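Local coordinates for protein inactive glucansucrase (Lactobacillus reuteri, PDB 5JBD) that is an inactive glucansucrase of glycoside hydrolase family 70, a multidomain protein with a TIM-barrel core and a calcium ion in the model, at residues His560-Arg566 with Ala587-Ser593; Arg515-Val520 with Leu531-Gly536; Gln549-Asn555 with Ile596-Lys602; Leu489-Arg493 with Asp648-Ile652. All blocks are in the same frame, centred on the assembly; numbering follows the deposited sequence.

Contact 1. Residues His560-Arg566 with Ala587-Ser593; sequences HANQQYR and AILTTDS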
loop_
_atom_site.group_PDB
_atom_site.type_symbol
_atom_site.label_atom_id
_atom_site.label_comp_id
_atom_site.label_asym_id
_atom_site.label_seq_id
_atom_site.Cartn_x
_atom_site.Cartn_y
_atom_site.Cartn_z
ATOM N N HIS A 560 -3.268 10.964 44.996
ATOM C CA HIS A 560 -4.478 11.685 44.653
ATOM C C HIS A 560 -5.621 11.555 45.669
ATOM O O HIS A 560 -6.790 11.463 45.291
ATOM C CB HIS A 560 -4.922 11.220 43.274
ATOM C CG HIS A 560 -3.876 11.429 42.223
ATOM N ND1 HIS A 560 -3.551 12.679 41.752
ATOM C CD2 HIS A 560 -3.048 10.562 41.601
ATOM C CE1 HIS A 560 -2.580 12.570 40.863
ATOM N NE2 HIS A 560 -2.257 11.294 40.751
ATOM N N ALA A 561 -5.274 11.607 46.952
ATOM C CA ALA A 561 -6.268 11.600 48.044
ATOM C C ALA A 561 -6.847 12.993 48.216
ATOM O O ALA A 561 -6.167 13.992 47.976
ATOM C CB ALA A 561 -5.644 11.124 49.346
ATOM N N ASN A 562 -8.124 13.057 48.593
ATOM C CA ASN A 562 -8.811 14.321 48.873
ATOM C C ASN A 562 -8.646 15.306 47.715
ATOM O O ASN A 562 -8.266 16.466 47.909
ATOM C CB ASN A 562 -8.305 14.921 50.196
ATOM C CG ASN A 562 -8.418 13.944 51.370
ATOM O OD1 ASN A 562 -7.425 13.641 52.038
ATOM N ND2 ASN A 562 -9.619 13.431 51.603
ATOM N N GLN A 563 -8.940 14.825 46.511
ATOM C CA GLN A 563 -8.691 15.590 45.297
ATOM C C GLN A 563 -9.905 15.681 44.394
ATOM O O GLN A 563 -10.611 14.694 44.190
ATOM C CB GLN A 563 -7.518 14.985 44.528
ATOM C CG GLN A 563 -7.100 15.848 43.346
ATOM C CD GLN A 563 -5.775 15.455 42.736
ATOM O OE1 GLN A 563 -5.163 14.452 43.104
ATOM N NE2 GLN A 563 -5.325 16.260 41.771
ATOM N N GLN A 564 -10.109 16.873 43.827
ATOM C CA GLN A 564 -11.222 17.144 42.916
ATOM C C GLN A 564 -10.897 16.700 41.497
ATOM O O GLN A 564 -9.824 17.019 40.980
ATOM C CB GLN A 564 -11.527 18.636 42.893
ATOM C CG GLN A 564 -11.871 19.194 44.261
ATOM C CD GLN A 564 -12.461 20.579 44.187
ATOM O OE1 GLN A 564 -12.226 21.330 43.238
ATOM N NE2 GLN A 564 -13.274 20.909 45.171
ATOM N N TYR A 565 -11.830 15.972 40.884
ATOM C CA TYR A 565 -11.720 15.502 39.499
ATOM C C TYR A 565 -12.860 16.055 38.658
ATOM O O TYR A 565 -14.005 16.126 39.115
ATOM C CB TYR A 565 -11.690 13.964 39.458
ATOM C CG TYR A 565 -10.326 13.448 39.790
ATOM C CD1 TYR A 565 -9.911 13.330 41.102
ATOM C CD2 TYR A 565 -9.407 13.176 38.773
ATOM C CE1 TYR A 565 -8.642 12.901 41.411
ATOM C CE2 TYR A 565 -8.127 12.750 39.064
ATOM C CZ TYR A 565 -7.749 12.616 40.380
ATOM O OH TYR A 565 -6.494 12.184 40.674
ATOM N N ARG A 566 -12.533 16.458 37.436
ATOM C CA ARG A 566 -13.505 16.974 36.498
ATOM C C ARG A 566 -14.045 15.851 35.622
ATOM O O ARG A 566 -13.290 14.999 35.145
ATOM C CB ARG A 566 -12.857 18.054 35.606
ATOM C CG ARG A 566 -13.842 18.720 34.653
ATOM C CD ARG A 566 -13.296 20.019 34.076
ATOM N NE ARG A 566 -12.255 19.804 33.060
ATOM C CZ ARG A 566 -12.441 19.762 31.732
ATOM N NH1 ARG A 566 -13.651 19.895 31.178
ATOM N NH2 ARG A 566 -11.392 19.584 30.931
ATOM N N ALA A 587 -20.491 17.510 37.549
ATOM C CA ALA A 587 -19.310 18.090 36.882
ATOM C C ALA A 587 -17.991 17.811 37.606
ATOM O O ALA A 587 -16.936 17.714 36.969
ATOM C CB ALA A 587 -19.494 19.596 36.714
ATOM N N ILE A 588 -18.060 17.729 38.936
ATOM C CA ILE A 588 -16.895 17.494 39.796
ATOM C C ILE A 588 -17.230 16.417 40.841
ATOM O O ILE A 588 -18.309 16.451 41.439
ATOM C CB ILE A 588 -16.421 18.803 40.494
ATOM C CG1 ILE A 588 -15.856 19.791 39.449
ATOM C CG2 ILE A 588 -15.359 18.525 41.565
ATOM C CD1 ILE A 588 -15.807 21.228 39.918
ATOM N N LEU A 589 -16.299 15.479 41.044
ATOM C CA LEU A 589 -16.348 14.510 42.142
ATOM C C LEU A 589 -15.013 14.572 42.854
ATOM O O LEU A 589 -13.996 14.960 42.249
ATOM C CB LEU A 589 -16.594 13.089 41.617
ATOM C CG LEU A 589 -17.977 12.784 41.044
ATOM C CD1 LEU A 589 -18.002 11.387 40.430
ATOM C CD2 LEU A 589 -19.039 12.925 42.126
ATOM N N THR A 590 -15.004 14.180 44.122
ATOM C CA THR A 590 -13.805 14.272 44.957
ATOM C C THR A 590 -13.427 12.908 45.506
ATOM O O THR A 590 -14.297 12.170 46.004
ATOM C CB THR A 590 -14.017 15.259 46.121
ATOM O OG1 THR A 590 -14.435 16.509 45.601
ATOM C CG2 THR A 590 -12.744 15.479 46.920
ATOM N N THR A 591 -12.137 12.571 45.432
ATOM C CA THR A 591 -11.636 11.317 46.004
ATOM C C THR A 591 -11.677 11.324 47.533
ATOM O O THR A 591 -11.598 12.385 48.156
ATOM C CB THR A 591 -10.174 10.994 45.595
ATOM O OG1 THR A 591 -9.295 12.069 45.975
ATOM C CG2 THR A 591 -10.088 10.729 44.100
ATOM N N ASP A 592 -11.757 10.131 48.115
ATOM C CA ASP A 592 -11.695 9.978 49.573
ATOM C C ASP A 592 -10.243 10.075 50.048
ATOM O O ASP A 592 -9.327 10.339 49.249
ATOM C CB ASP A 592 -12.413 8.688 50.042
ATOM C CG ASP A 592 -11.675 7.398 49.666
ATOM O OD1 ASP A 592 -10.500 7.419 49.206
ATOM O OD2 ASP A 592 -12.302 6.340 49.866
ATOM N N SER A 593 -10.018 9.849 51.338
ATOM C CA SER A 593 -8.689 10.045 51.913
ATOM C C SER A 593 -7.676 8.972 51.504
ATOM O O SER A 593 -6.507 9.062 51.878
ATOM C CB SER A 593 -8.793 10.135 53.441
ATOM O OG SER A 593 -9.249 8.899 53.965
#
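This is an antiparallel strand pair in the beta-sandwich (domain C) that is inserted between parts of the TIM barrel. Tyr565 and Leu589 form a hydrogen-bonded pair: Tyr565 N to Leu589 O is 2.8 Å and Leu589 N to Tyr565 O is 3.1 Å. Thr591 N then reaches Gln563 O at 2.9 Å.

Beyond this bond the pairing turns irregular, and the Thr591 side chain takes over. Its chi1 is p, which places OG1 against the other backbone. Thr591 OG1 donates to His560 O at 2.7 Å and accepts from Gln563 N at 2.8 Å. Asn562 sits at positive phi, and Asn562 N bonds to Asp592 O at 3.0 Å.

The side chains alternate between two faces. Tyr565 (m) and Leu589 (m) share the inner one, where both touch Trp616 of strand 612-618. Gln564, Arg566, Ile588 and Thr590 lie on the exposed face. There Gln564 CB meets Ile588 CG2 at 4.1 Å.

Gln563 is extended (t, t) and buried, and its NE2 bonds to Arg533 O. His560 is m, with NE2 bonded to Tyr516 O, and His560 ND1 donates to Gln563 OE1 at 2.8 Å. The chi1 of Thr591 also sets its methyl beside the tyrosine ring, with Thr591 CG2 3.7 Å from Tyr565 CE1.

Contact 2. Residues Arg515-Val520 with Leu531-Gly536; sequences RYGKGV and LSRTSG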
loop_
_atom_site.group_PDB
_atom_site.type_symbol
_atom_site.label_atom_id
_atom_site.label_comp_id
_atom_site.label_asym_id
_atom_site.label_seq_id
_atom_site.Cartn_x
_atom_site.Cartn_y
_atom_site.Cartn_z
ATOM N N ARG A 515 -4.171 6.161 34.797
ATOM C CA ARG A 515 -2.787 6.644 34.768
ATOM C C ARG A 515 -2.521 7.479 36.011
ATOM O O ARG A 515 -3.348 8.308 36.390
ATOM C CB ARG A 515 -2.518 7.435 33.477
ATOM C CG ARG A 515 -2.702 6.623 32.188
ATOM C CD ARG A 515 -1.741 5.437 32.088
ATOM N NE ARG A 515 -0.339 5.865 32.048
ATOM C CZ ARG A 515 0.292 6.355 30.976
ATOM N NH1 ARG A 515 -0.337 6.491 29.813
ATOM N NH2 ARG A 515 1.579 6.722 31.071
ATOM N N TYR A 516 -1.391 7.240 36.670
ATOM C CA TYR A 516 -1.157 7.827 38.004
ATOM C C TYR A 516 -0.580 9.240 37.978
ATOM O O TYR A 516 -0.619 9.922 39.001
ATOM C CB TYR A 516 -0.283 6.901 38.873
ATOM C CG TYR A 516 -0.959 5.585 39.156
ATOM C CD1 TYR A 516 -2.077 5.526 39.989
ATOM C CD2 TYR A 516 -0.511 4.407 38.586
ATOM C CE1 TYR A 516 -2.746 4.332 40.227
ATOM C CE2 TYR A 516 -1.150 3.194 38.851
ATOM C CZ TYR A 516 -2.270 3.168 39.668
ATOM O OH TYR A 516 -2.922 1.981 39.933
ATOM N N GLY A 517 -0.070 9.686 36.824
ATOM C CA GLY A 517 0.432 11.058 36.670
ATOM C C GLY A 517 1.941 11.123 36.475
ATOM O O GLY A 517 2.669 10.158 36.756
ATOM N N LYS A 518 2.411 12.269 35.996
ATOM C CA LYS A 518 3.834 12.454 35.718
ATOM C C LYS A 518 4.639 12.301 37.009
ATOM O O LYS A 518 4.315 12.913 38.022
ATOM C CB LYS A 518 4.109 13.817 35.078
ATOM C CG LYS A 518 5.517 13.902 34.510
ATOM C CD LYS A 518 5.852 15.264 33.953
ATOM C CE LYS A 518 7.310 15.284 33.507
ATOM N NZ LYS A 518 7.696 16.653 33.113
ATOM N N GLY A 519 5.669 11.455 36.970
ATOM C CA GLY A 519 6.477 11.161 38.163
ATOM C C GLY A 519 5.783 10.321 39.235
ATOM O O GLY A 519 6.241 10.292 40.368
ATOM N N VAL A 520 4.687 9.639 38.877
ATOM C CA VAL A 520 3.958 8.761 39.810
ATOM C C VAL A 520 4.043 7.367 39.232
ATOM O O VAL A 520 3.319 7.021 38.299
ATOM C CB VAL A 520 2.486 9.191 39.995
ATOM C CG1 VAL A 520 1.883 8.475 41.189
ATOM C CG2 VAL A 520 2.402 10.701 40.196
ATOM N N LEU A 531 4.293 18.323 38.665
ATOM C CA LEU A 531 3.000 18.029 38.031
ATOM C C LEU A 531 2.362 16.716 38.485
ATOM O O LEU A 531 1.311 16.348 37.975
ATOM C CB LEU A 531 3.157 18.046 36.495
ATOM C CG LEU A 531 3.695 19.345 35.882
ATOM C CD1 LEU A 531 3.756 19.242 34.358
ATOM C CD2 LEU A 531 2.842 20.544 36.292
ATOM N N SER A 532 2.973 16.017 39.449
ATOM C CA SER A 532 2.468 14.724 39.907
ATOM C C SER A 532 1.034 14.839 40.412
ATOM O O SER A 532 0.140 14.144 39.928
ATOM C CB SER A 532 3.371 14.130 40.997
ATOM O OG SER A 532 4.590 13.632 40.452
ATOM N N ARG A 533 0.819 15.751 41.355
ATOM C CA ARG A 533 -0.494 15.940 41.987
ATOM C C ARG A 533 -1.637 16.196 40.979
ATOM O O ARG A 533 -2.739 15.641 41.115
ATOM C CB ARG A 533 -0.432 17.114 42.977
ATOM C CG ARG A 533 -1.753 17.476 43.658
ATOM C CD ARG A 533 -2.331 16.325 44.461
ATOM N NE ARG A 533 -3.514 16.746 45.220
ATOM C CZ ARG A 533 -4.157 15.992 46.115
ATOM N NH1 ARG A 533 -3.756 14.741 46.400
ATOM N NH2 ARG A 533 -5.222 16.493 46.742
ATOM N N THR A 534 -1.369 17.041 39.987
ATOM C CA THR A 534 -2.418 17.542 39.090
ATOM C C THR A 534 -2.468 16.815 37.736
ATOM O O THR A 534 -3.106 17.300 36.798
ATOM C CB THR A 534 -2.251 19.065 38.869
ATOM O OG1 THR A 534 -0.915 19.336 38.424
ATOM C CG2 THR A 534 -2.528 19.835 40.154
ATOM N N SER A 535 -1.823 15.650 37.626
ATOM C CA SER A 535 -1.884 14.852 36.397
ATOM C C SER A 535 -2.367 13.424 36.697
ATOM O O SER A 535 -2.642 13.080 37.856
ATOM C CB SER A 535 -0.526 14.874 35.674
ATOM O OG SER A 535 0.509 14.356 36.485
ATOM N N GLY A 536 -2.512 12.617 35.647
ATOM C CA GLY A 536 -3.186 11.323 35.723
ATOM C C GLY A 536 -4.602 11.393 35.152
ATOM O O GLY A 536 -5.116 12.464 34.838
#
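Ser535 turns its side chain onto the backbone of Gly517, with Ser535 OG 3.3 Å from Gly517 CA. Ser535 OG accepts from Lys518 N at 2.9 Å and donates to Leu531 O at 2.6 Å. Ser532 makes the second link. Ser532 OG donates to Lys518 O at 2.5 Å, and Ser532 CB packs on Val520 CG2 at 3.7 Å. Two serines thus hold the NH and the CO of one residue.

Glycines make the close approach possible. Gly517 and Gly536 have CA atoms 3.7 Å apart, and Gly536 CA lies 3.1 Å from Arg515 O. A CB on either would clash. Gly517 to Val520 is a type II turn, closed by Val520 N to Gly517 O at 3.0 Å, with Gly519 at positive phi. Ser532 to Ser535 is a type I turn. Arg515 pairs through its backbone with Met537. The contact closes the base of the long connection between strands 510-515 and 537-542, a beta hairpin of the domain C sandwich.

Contact 3. Residues Gln549-Asn555 with Ile596-Lys602; sequences QQSVAIN and ILKVTVK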
loop_
_atom_site.group_PDB
_atom_site.type_symbol
_atom_site.label_atom_id
_atom_site.label_comp_id
_atom_site.label_asym_id
_atom_site.label_seq_id
_atom_site.Cartn_x
_atom_site.Cartn_y
_atom_site.Cartn_z
ATOM N N GLN A 549 -27.427 -0.502 36.349
ATOM C CA GLN A 549 -26.875 0.666 37.028
ATOM C C GLN A 549 -26.272 0.251 38.362
ATOM O O GLN A 549 -26.851 -0.582 39.078
ATOM C CB GLN A 549 -27.924 1.768 37.221
ATOM C CG GLN A 549 -27.396 3.018 37.920
ATOM C CD GLN A 549 -28.377 4.178 37.833
ATOM O OE1 GLN A 549 -29.425 4.172 38.479
ATOM N NE2 GLN A 549 -28.028 5.188 37.054
ATOM N N GLN A 550 -25.124 0.848 38.683
ATOM C CA GLN A 550 -24.371 0.534 39.897
ATOM C C GLN A 550 -23.332 1.592 40.211
ATOM O O GLN A 550 -22.964 2.392 39.346
ATOM C CB GLN A 550 -23.658 -0.814 39.746
ATOM C CG GLN A 550 -22.499 -0.819 38.736
ATOM C CD GLN A 550 -22.163 -2.218 38.270
ATOM O OE1 GLN A 550 -21.283 -2.866 38.829
ATOM N NE2 GLN A 550 -22.906 -2.717 37.281
ATOM N N SER A 551 -22.837 1.549 41.440
ATOM C CA SER A 551 -21.711 2.365 41.872
ATOM C C SER A 551 -20.412 1.554 41.727
ATOM O O SER A 551 -20.437 0.340 41.889
ATOM C CB SER A 551 -21.913 2.779 43.320
ATOM O OG SER A 551 -20.884 3.648 43.747
ATOM N N VAL A 552 -19.310 2.229 41.385
ATOM C CA VAL A 552 -17.991 1.598 41.277
ATOM C C VAL A 552 -16.944 2.458 41.971
ATOM O O VAL A 552 -17.099 3.673 42.051
ATOM C CB VAL A 552 -17.569 1.365 39.811
ATOM C CG1 VAL A 552 -18.513 0.367 39.149
ATOM C CG2 VAL A 552 -17.546 2.665 39.015
ATOM N N ALA A 553 -15.864 1.815 42.427
ATOM C CA ALA A 553 -14.790 2.483 43.154
ATOM C C ALA A 553 -13.506 2.414 42.317
ATOM O O ALA A 553 -13.010 1.320 42.058
ATOM C CB ALA A 553 -14.578 1.806 44.500
ATOM N N ILE A 554 -13.001 3.576 41.896
ATOM C CA ILE A 554 -11.791 3.679 41.060
ATOM C C ILE A 554 -10.601 4.089 41.921
ATOM O O ILE A 554 -10.670 5.083 42.626
ATOM C CB ILE A 554 -11.941 4.757 39.950
ATOM C CG1 ILE A 554 -13.289 4.642 39.237
ATOM C CG2 ILE A 554 -10.773 4.683 38.959
ATOM C CD1 ILE A 554 -13.612 3.257 38.723
ATOM N N ASN A 555 -9.506 3.344 41.853
ATOM C CA ASN A 555 -8.309 3.712 42.589
ATOM C C ASN A 555 -7.438 4.679 41.783
ATOM O O ASN A 555 -6.695 4.257 40.887
ATOM C CB ASN A 555 -7.491 2.484 42.980
ATOM C CG ASN A 555 -6.297 2.844 43.845
ATOM O OD1 ASN A 555 -6.208 3.970 44.350
ATOM N ND2 ASN A 555 -5.398 1.890 44.061
ATOM N N ILE A 596 -9.627 7.026 46.432
ATOM C CA ILE A 596 -10.692 6.281 45.749
ATOM C C ILE A 596 -11.751 7.240 45.224
ATOM O O ILE A 596 -12.239 8.081 45.970
ATOM C CB ILE A 596 -11.373 5.250 46.685
ATOM C CG1 ILE A 596 -10.336 4.292 47.272
ATOM C CG2 ILE A 596 -12.457 4.479 45.940
ATOM C CD1 ILE A 596 -9.482 3.564 46.244
ATOM N N LEU A 597 -12.105 7.102 43.947
ATOM C CA LEU A 597 -13.183 7.875 43.335
ATOM C C LEU A 597 -14.431 7.003 43.132
ATOM O O LEU A 597 -14.359 5.949 42.504
ATOM C CB LEU A 597 -12.724 8.454 41.988
ATOM C CG LEU A 597 -13.612 9.556 41.413
ATOM C CD1 LEU A 597 -13.480 10.825 42.239
ATOM C CD2 LEU A 597 -13.274 9.824 39.954
ATOM N N LYS A 598 -15.568 7.476 43.638
ATOM C CA LYS A 598 -16.852 6.762 43.589
ATOM C C LYS A 598 -17.676 7.279 42.423
ATOM O O LYS A 598 -17.993 8.459 42.380
ATOM C CB LYS A 598 -17.653 7.016 44.904
ATOM C CG LYS A 598 -17.466 5.965 46.008
ATOM C CD LYS A 598 -18.529 4.864 45.891
ATOM C CE LYS A 598 -17.929 3.475 45.939
ATOM N NZ LYS A 598 -18.914 2.425 45.581
ATOM N N VAL A 599 -18.062 6.400 41.508
ATOM C CA VAL A 599 -18.717 6.821 40.272
ATOM C C VAL A 599 -19.953 5.955 40.031
ATOM O O VAL A 599 -19.936 4.755 40.320
ATOM C CB VAL A 599 -17.736 6.691 39.059
ATOM C CG1 VAL A 599 -18.395 7.155 37.769
ATOM C CG2 VAL A 599 -16.456 7.494 39.299
ATOM N N THR A 600 -20.999 6.561 39.472
ATOM C CA THR A 600 -22.195 5.835 39.036
ATOM C C THR A 600 -22.205 5.573 37.532
ATOM O O THR A 600 -21.991 6.492 36.737
ATOM C CB THR A 600 -23.480 6.605 39.415
ATOM O OG1 THR A 600 -23.460 6.876 40.809
ATOM C CG2 THR A 600 -24.734 5.804 39.085
ATOM N N VAL A 601 -22.496 4.324 37.152
ATOM C CA VAL A 601 -22.427 3.870 35.764
ATOM C C VAL A 601 -23.600 2.970 35.418
ATOM O O VAL A 601 -24.200 2.373 36.304
ATOM C CB VAL A 601 -21.109 3.097 35.500
ATOM C CG1 VAL A 601 -19.895 3.990 35.782
ATOM C CG2 VAL A 601 -21.022 1.814 36.323
ATOM N N LYS A 602 -23.881 2.846 34.125
ATOM C CA LYS A 602 -24.863 1.890 33.593
ATOM C C LYS A 602 -24.652 1.682 32.103
ATOM O O LYS A 602 -23.898 2.425 31.470
ATOM C CB LYS A 602 -26.286 2.381 33.836
ATOM C CG LYS A 602 -26.703 3.567 32.976
ATOM C CD LYS A 602 -28.062 4.119 33.400
ATOM C CE LYS A 602 -29.192 3.516 32.585
ATOM N NZ LYS A 602 -29.163 3.932 31.146
HETATM O O HOH W 1 -21.463 6.489 42.913
#
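Val552, Ile554, Leu597, Val599 and Val601 fill the apolar face of this strand pair. Val552 CG2 meets Val599 CB at 4.0 Å, and Val552 CG1 meets Val601 CG2 at 4.0 Å. Ile554 CB lies 4.3 Å from Leu597 CB.

The backbones run antiparallel in regular register; the axes of the short strand segments make 152° between their N-to-C directions. Three hydrogen-bonded pairs hold them: Gln550 with Val601, Val552 with Val599, and Ile554 with Leu597. Val552 N to Val599 O is 2.8 Å and Val599 N to Val552 O is 2.9 Å. Ile554 N to Leu597 O and Leu597 N to Ile554 O are both 2.8 Å.

The other face is more polar. Ala553 CB still touches Ile596 CG2 at 3.7 Å. Next to them Lys598 bends back so that Lys598 NZ donates to Ser551 OG at 3.0 Å. A water bridges Ser551 OG, at 3.0 Å, and Thr600 OG1, at 2.9 Å. At the end of the pair, Lys602 forms a salt bridge with Glu573, and Gln549 bonds to Glu584.

The pair is a two-stranded layer of the domain C sandwich. Its apolar face packs on strands 510-515, 537-542 and 612-618 of the larger antiparallel sheet, with Leu540 and Trp616 among the residues it covers.

Contact 4. Residues Leu489-Arg493 with Asp648-Ile652; sequences LMRAR and DSHMI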
loop_
_atom_site.group_PDB
_atom_site.type_symbol
_atom_site.label_atom_id
_atom_site.label_comp_id
_atom_site.label_asym_id
_atom_site.label_seq_id
_atom_site.Cartn_x
_atom_site.Cartn_y
_atom_site.Cartn_z
ATOM N N LEU A 489 -10.249 14.056 23.834
ATOM C CA LEU A 489 -9.292 13.086 24.367
ATOM C C LEU A 489 -7.839 13.450 24.000
ATOM O O LEU A 489 -6.918 13.278 24.817
ATOM C CB LEU A 489 -9.639 11.674 23.869
ATOM C CG LEU A 489 -10.966 11.094 24.377
ATOM C CD1 LEU A 489 -11.362 9.862 23.554
ATOM C CD2 LEU A 489 -10.856 10.753 25.863
ATOM N N MET A 490 -7.638 13.957 22.784
ATOM C CA MET A 490 -6.293 14.322 22.307
ATOM C C MET A 490 -5.691 15.462 23.140
ATOM O O MET A 490 -4.558 15.352 23.617
ATOM C CB MET A 490 -6.338 14.677 20.822
ATOM C CG MET A 490 -6.551 13.484 19.908
ATOM S SD MET A 490 -6.902 13.979 18.209
ATOM C CE MET A 490 -5.256 14.398 17.625
ATOM N N ARG A 491 -6.474 16.519 23.378
ATOM C CA ARG A 491 -6.016 17.650 24.193
ATOM C C ARG A 491 -5.774 17.225 25.644
ATOM O O ARG A 491 -4.773 17.623 26.253
ATOM C CB ARG A 491 -7.021 18.809 24.175
ATOM C CG ARG A 491 -7.115 19.566 22.862
ATOM C CD ARG A 491 -8.223 20.612 22.913
ATOM N NE ARG A 491 -8.725 20.923 21.570
ATOM C CZ ARG A 491 -8.359 21.968 20.818
ATOM N NH1 ARG A 491 -7.473 22.860 21.256
ATOM N NH2 ARG A 491 -8.889 22.127 19.600
ATOM N N ALA A 492 -6.699 16.435 26.204
ATOM C CA ALA A 492 -6.546 15.930 27.571
ATOM C C ALA A 492 -5.289 15.059 27.736
ATOM O O ALA A 492 -4.621 15.110 28.778
ATOM C CB ALA A 492 -7.798 15.164 28.006
ATOM N N ARG A 493 -4.968 14.265 26.714
ATOM C CA ARG A 493 -3.775 13.427 26.766
ATOM C C ARG A 493 -2.525 14.267 27.040
ATOM O O ARG A 493 -1.711 13.914 27.914
ATOM C CB ARG A 493 -3.586 12.637 25.486
ATOM C CG ARG A 493 -2.425 11.642 25.559
ATOM C CD ARG A 493 -2.282 10.876 24.254
ATOM N NE ARG A 493 -1.405 9.723 24.392
ATOM C CZ ARG A 493 -0.096 9.696 24.129
ATOM N NH1 ARG A 493 0.558 10.784 23.703
ATOM N NH2 ARG A 493 0.566 8.558 24.320
ATOM N N ASP A 648 6.516 7.857 24.986
ATOM C CA ASP A 648 5.048 7.903 25.216
ATOM C C ASP A 648 4.451 9.287 25.029
ATOM O O ASP A 648 3.257 9.404 24.746
ATOM C CB ASP A 648 4.671 7.436 26.645
ATOM C CG ASP A 648 4.786 5.939 26.859
ATOM O OD1 ASP A 648 5.023 5.177 25.907
ATOM O OD2 ASP A 648 4.592 5.497 28.017
ATOM N N SER A 649 5.250 10.341 25.223
ATOM C CA SER A 649 4.778 11.715 24.982
ATOM C C SER A 649 4.439 12.044 23.496
ATOM O O SER A 649 3.773 13.044 23.219
ATOM C CB SER A 649 5.785 12.735 25.557
ATOM O OG SER A 649 5.982 12.549 26.950
ATOM N N HIS A 650 4.876 11.196 22.560
ATOM C CA HIS A 650 4.572 11.369 21.135
ATOM C C HIS A 650 3.186 10.843 20.767
ATOM O O HIS A 650 2.623 9.955 21.448
ATOM C CB HIS A 650 5.637 10.683 20.276
ATOM C CG HIS A 650 6.993 11.292 20.431
ATOM N ND1 HIS A 650 7.642 11.946 19.407
ATOM C CD2 HIS A 650 7.801 11.400 21.515
ATOM C CE1 HIS A 650 8.790 12.426 19.855
ATOM N NE2 HIS A 650 8.908 12.113 21.129
ATOM N N MET A 651 2.646 11.429 19.705
ATOM C CA MET A 651 1.404 11.007 19.078
ATOM C C MET A 651 1.483 11.253 17.569
ATOM O O MET A 651 1.808 12.360 17.124
ATOM C CB MET A 651 0.205 11.761 19.668
ATOM C CG MET A 651 -1.108 11.458 18.966
ATOM S SD MET A 651 -2.547 11.993 19.906
ATOM C CE MET A 651 -2.380 13.746 19.739
ATOM N N ILE A 652 1.181 10.197 16.815
ATOM C CA ILE A 652 1.207 10.191 15.367
ATOM C C ILE A 652 -0.189 10.558 14.821
ATOM O O ILE A 652 -1.201 10.235 15.438
ATOM C CB ILE A 652 1.648 8.807 14.828
ATOM C CG1 ILE A 652 3.104 8.534 15.240
ATOM C CG2 ILE A 652 1.518 8.737 13.302
ATOM C CD1 ILE A 652 3.492 7.073 15.193
#
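Asp648 offers its backbone carbonyl to the guanidinium of Arg493. Arg493 NH2 donates to Asp648 O at 2.9 Å, and a weak bond runs from Arg493 NH1 to the same Asp648 O at 3.2 Å. The carboxylate of Asp648 is engaged by Asp458 N. Ser649 keeps its distance from the helix: Ser649 O is 4.0 Å from Arg493 NH1, and its hydroxyl bonds to Ala645 O and Thr628 N.

His650 faces away, and its ND1 bonds to Asp688. Its carbonyl turns back, and Arg493 NH1 makes a weak bond to His650 O at 3.2 Å. Arg493 can span this gap because its first three chi angles are all t. The extended chain carries the guanidinium to the curved backbone of 648-652, where its hydrogen bonds go to carbonyls and not to the Asp648 carboxylate.

This is the helix-to-strand connection of a (beta/alpha)8 barrel, circularly permuted in this family. The segment 648-652 leads into barrel strand 652-654, and helix 483-496 packs outside the barrel.

Met651 follows with its side chain toward the helix. Met651 CE touches Met490 CE at 3.6 Å, and Met651 CB lies 4.2 Å from Arg493 NH1. Met490 is about one helical turn before Arg493. Leu454 of helix 446-455 also packs on Met651. Ile652 begins the strand and pairs through its backbone with Pro461 and Val463 of strand 460-464.

Helix 483-496 opens contact 4 at 489-493. The chain then enters the beta-sandwich. Contact 2 opens and closes first, joining the two ends of one hairpin connection. Contact 3 opens next at 549-555. Contact 1 opens and closes within it, and 596-602 then completes contact 3. The chain returns to the barrel at 648-652 and closes contact 4, which encloses the other three. No two contacts cross. Contacts 1 and 2 meet through His560 with Tyr516 and Gln563 with Arg533. Contacts 1 and 3 pack through Leu589, Thr591 and Leu597. Contact 4 joins barrel elements on both sides of the sandwich insertion.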